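PDB 6BPM: catecholate siderophore receptor Fiu from Escherichia coli, which imports iron bound to catecholate siderophores across the outer membrane, drawing its energy from TonB, and also takes up catechol-substituted cephalosporins and serves as a microcin receptor. Local coordinates for residues Q604-K609 / S620-T625. Sequence-based numbering, arbitrary orientation.
Sequences QKATIK and SSLPYT
Leu622 lays its forked end against Ala606 and Ile608 in the 22-stranded beta-barrel of this TonB-dependent receptor, where the loop that follows strand 595-610 folds back beside residues 606-608 of the strand. Chi1 of -61° puts its CG anti to the carbonyl carbon, beside the backbone N, and chi2 of -169° then turns the two methyls to different neighbours: CD1 lies 3.6 Å from Ala606 CB, while CD2 meets Ile608 CG1 at 3.7 Å, the two side chains crossing at about a right angle. Alanine suits its place because a lone methyl lets the leucine come right down to the strand, and the CG1-CD1 arm of Ile608 offers CD2 a slim apolar edge. Thr607 and Ser621 form a single antiparallel bridge; their side chains point away from the opposite segment, although both CB atoms still touch it, and small hydroxyl residues suit these partly exposed positions. Two backbone hydrogen bonds flank the bridge, Leu622 N to Ala606 O and Ile608 N to Ser620 O (2.7 Å). Further down, Gln604 crosses Thr625 obliquely. Beyond CG the glutamine chain is extended, and its NE2 donates to Pro626 O, a hydrogen bond that ties the strand to the loop's return toward strand 628-636. Gln604 NE2 also lies 3.7 Å from the methyl carbon Thr625 CG2.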
loop_
_atom_site.group_PDB
_atom_site.type_symbol
_atom_site.label_atom_id
_atom_site.label_comp_id
_atom_site.label_asym_id
_atom_site.label_seq_id
_atom_site.Cartn_x
_atom_site.Cartn_y
_atom_site.Cartn_z
ATOM N N GLN A 604 17.082 7.443 2.382
ATOM C CA GLN A 604 16.145 8.511 2.080
ATOM C C GLN A 604 16.049 9.408 3.300
ATOM O O GLN A 604 15.665 8.953 4.381
ATOM C CB GLN A 604 14.782 7.930 1.720
ATOM C CG GLN A 604 14.430 6.770 2.618
ATOM C CD GLN A 604 13.054 6.241 2.362
ATOM O OE1 GLN A 604 12.509 6.383 1.268
ATOM N NE2 GLN A 604 12.469 5.631 3.373
ATOM N N LYS A 605 16.354 10.680 3.112
ATOM C CA LYS A 605 16.354 11.660 4.175
ATOM C C LYS A 605 15.081 12.448 3.940
ATOM O O LYS A 605 15.013 13.269 3.020
ATOM C CB LYS A 605 17.585 12.546 4.095
ATOM C CG LYS A 605 17.800 13.532 5.225
ATOM C CD LYS A 605 18.343 12.839 6.460
ATOM C CE LYS A 605 18.846 13.859 7.482
ATOM N NZ LYS A 605 19.502 13.213 8.651
ATOM N N ALA A 606 14.069 12.169 4.756
ATOM C CA ALA A 606 12.786 12.848 4.682
ATOM C C ALA A 606 12.764 13.906 5.772
ATOM O O ALA A 606 12.921 13.577 6.951
ATOM C CB ALA A 606 11.642 11.850 4.870
ATOM N N THR A 607 12.545 15.166 5.394
ATOM C CA THR A 607 12.667 16.229 6.381
ATOM C C THR A 607 11.696 17.335 6.019
ATOM O O THR A 607 11.286 17.464 4.855
ATOM C CB THR A 607 14.092 16.815 6.458
ATOM O OG1 THR A 607 14.512 17.265 5.166
ATOM C CG2 THR A 607 15.094 15.781 6.929
ATOM N N ILE A 608 11.344 18.129 7.044
ATOM C CA ILE A 608 10.604 19.378 6.884
ATOM C C ILE A 608 11.580 20.454 6.435
ATOM O O ILE A 608 12.649 20.623 7.028
ATOM C CB ILE A 608 9.920 19.787 8.201
ATOM C CG1 ILE A 608 8.927 18.718 8.681
ATOM C CG2 ILE A 608 9.213 21.150 8.051
ATOM C CD1 ILE A 608 7.516 18.849 8.120
ATOM N N LYS A 609 11.249 21.153 5.355
ATOM C CA LYS A 609 12.144 22.174 4.831
ATOM C C LYS A 609 11.665 23.587 5.147
ATOM O O LYS A 609 12.484 24.471 5.383
ATOM C CB LYS A 609 12.299 21.984 3.319
ATOM C CG LYS A 609 13.723 22.107 2.786
ATOM C CD LYS A 609 13.900 23.261 1.783
ATOM C CE LYS A 609 15.379 23.471 1.459
ATOM N NZ LYS A 609 15.622 24.655 0.599
ATOM N N SER A 620 13.923 17.757 12.496
ATOM C CA SER A 620 13.250 18.073 11.240
ATOM C C SER A 620 12.806 16.838 10.454
ATOM O O SER A 620 12.238 17.002 9.376
ATOM C CB SER A 620 14.148 18.923 10.351
ATOM O OG SER A 620 15.268 18.156 9.940
ATOM N N SER A 621 13.086 15.626 10.935
ATOM C CA SER A 621 12.720 14.407 10.222
ATOM C C SER A 621 11.212 14.187 10.209
ATOM O O SER A 621 10.485 14.617 11.112
ATOM C CB SER A 621 13.379 13.175 10.840
ATOM O OG SER A 621 14.786 13.350 10.927
ATOM N N LEU A 622 10.749 13.480 9.144
ATOM C CA LEU A 622 9.373 13.040 8.965
ATOM C C LEU A 622 9.155 11.730 9.715
ATOM O O LEU A 622 10.028 10.861 9.708
ATOM C CB LEU A 622 9.055 12.831 7.481
ATOM C CG LEU A 622 9.167 14.061 6.580
ATOM C CD1 LEU A 622 8.578 13.778 5.218
ATOM C CD2 LEU A 622 8.535 15.293 7.225
ATOM N N PRO A 623 8.010 11.559 10.362
ATOM C CA PRO A 623 7.791 10.355 11.158
ATOM C C PRO A 623 7.427 9.149 10.304
ATOM O O PRO A 623 6.996 9.256 9.149
ATOM C CB PRO A 623 6.636 10.750 12.078
ATOM C CG PRO A 623 5.888 11.754 11.285
ATOM C CD PRO A 623 6.881 12.497 10.454
ATOM N N TYR A 624 7.560 7.984 10.941
ATOM C CA TYR A 624 7.215 6.692 10.356
ATOM C C TYR A 624 7.939 6.486 9.024
ATOM O O TYR A 624 7.407 5.911 8.080
ATOM C CB TYR A 624 5.690 6.548 10.228
ATOM C CG TYR A 624 4.911 7.302 11.311
ATOM C CD1 TYR A 624 4.935 6.891 12.659
ATOM C CD2 TYR A 624 4.170 8.431 10.994
ATOM C CE1 TYR A 624 4.238 7.596 13.640
ATOM C CE2 TYR A 624 3.491 9.148 11.975
ATOM C CZ TYR A 624 3.517 8.732 13.287
ATOM O OH TYR A 624 2.797 9.469 14.234
ATOM N N THR A 625 9.189 6.936 8.962
ATOM C CA THR A 625 10.036 6.792 7.781
ATOM C C THR A 625 11.431 6.336 8.170
ATOM O O THR A 625 12.177 7.105 8.778
ATOM C CB THR A 625 10.165 8.121 7.050
ATOM O OG1 THR A 625 8.866 8.612 6.732
ATOM C CG2 THR A 625 10.978 7.958 5.772
#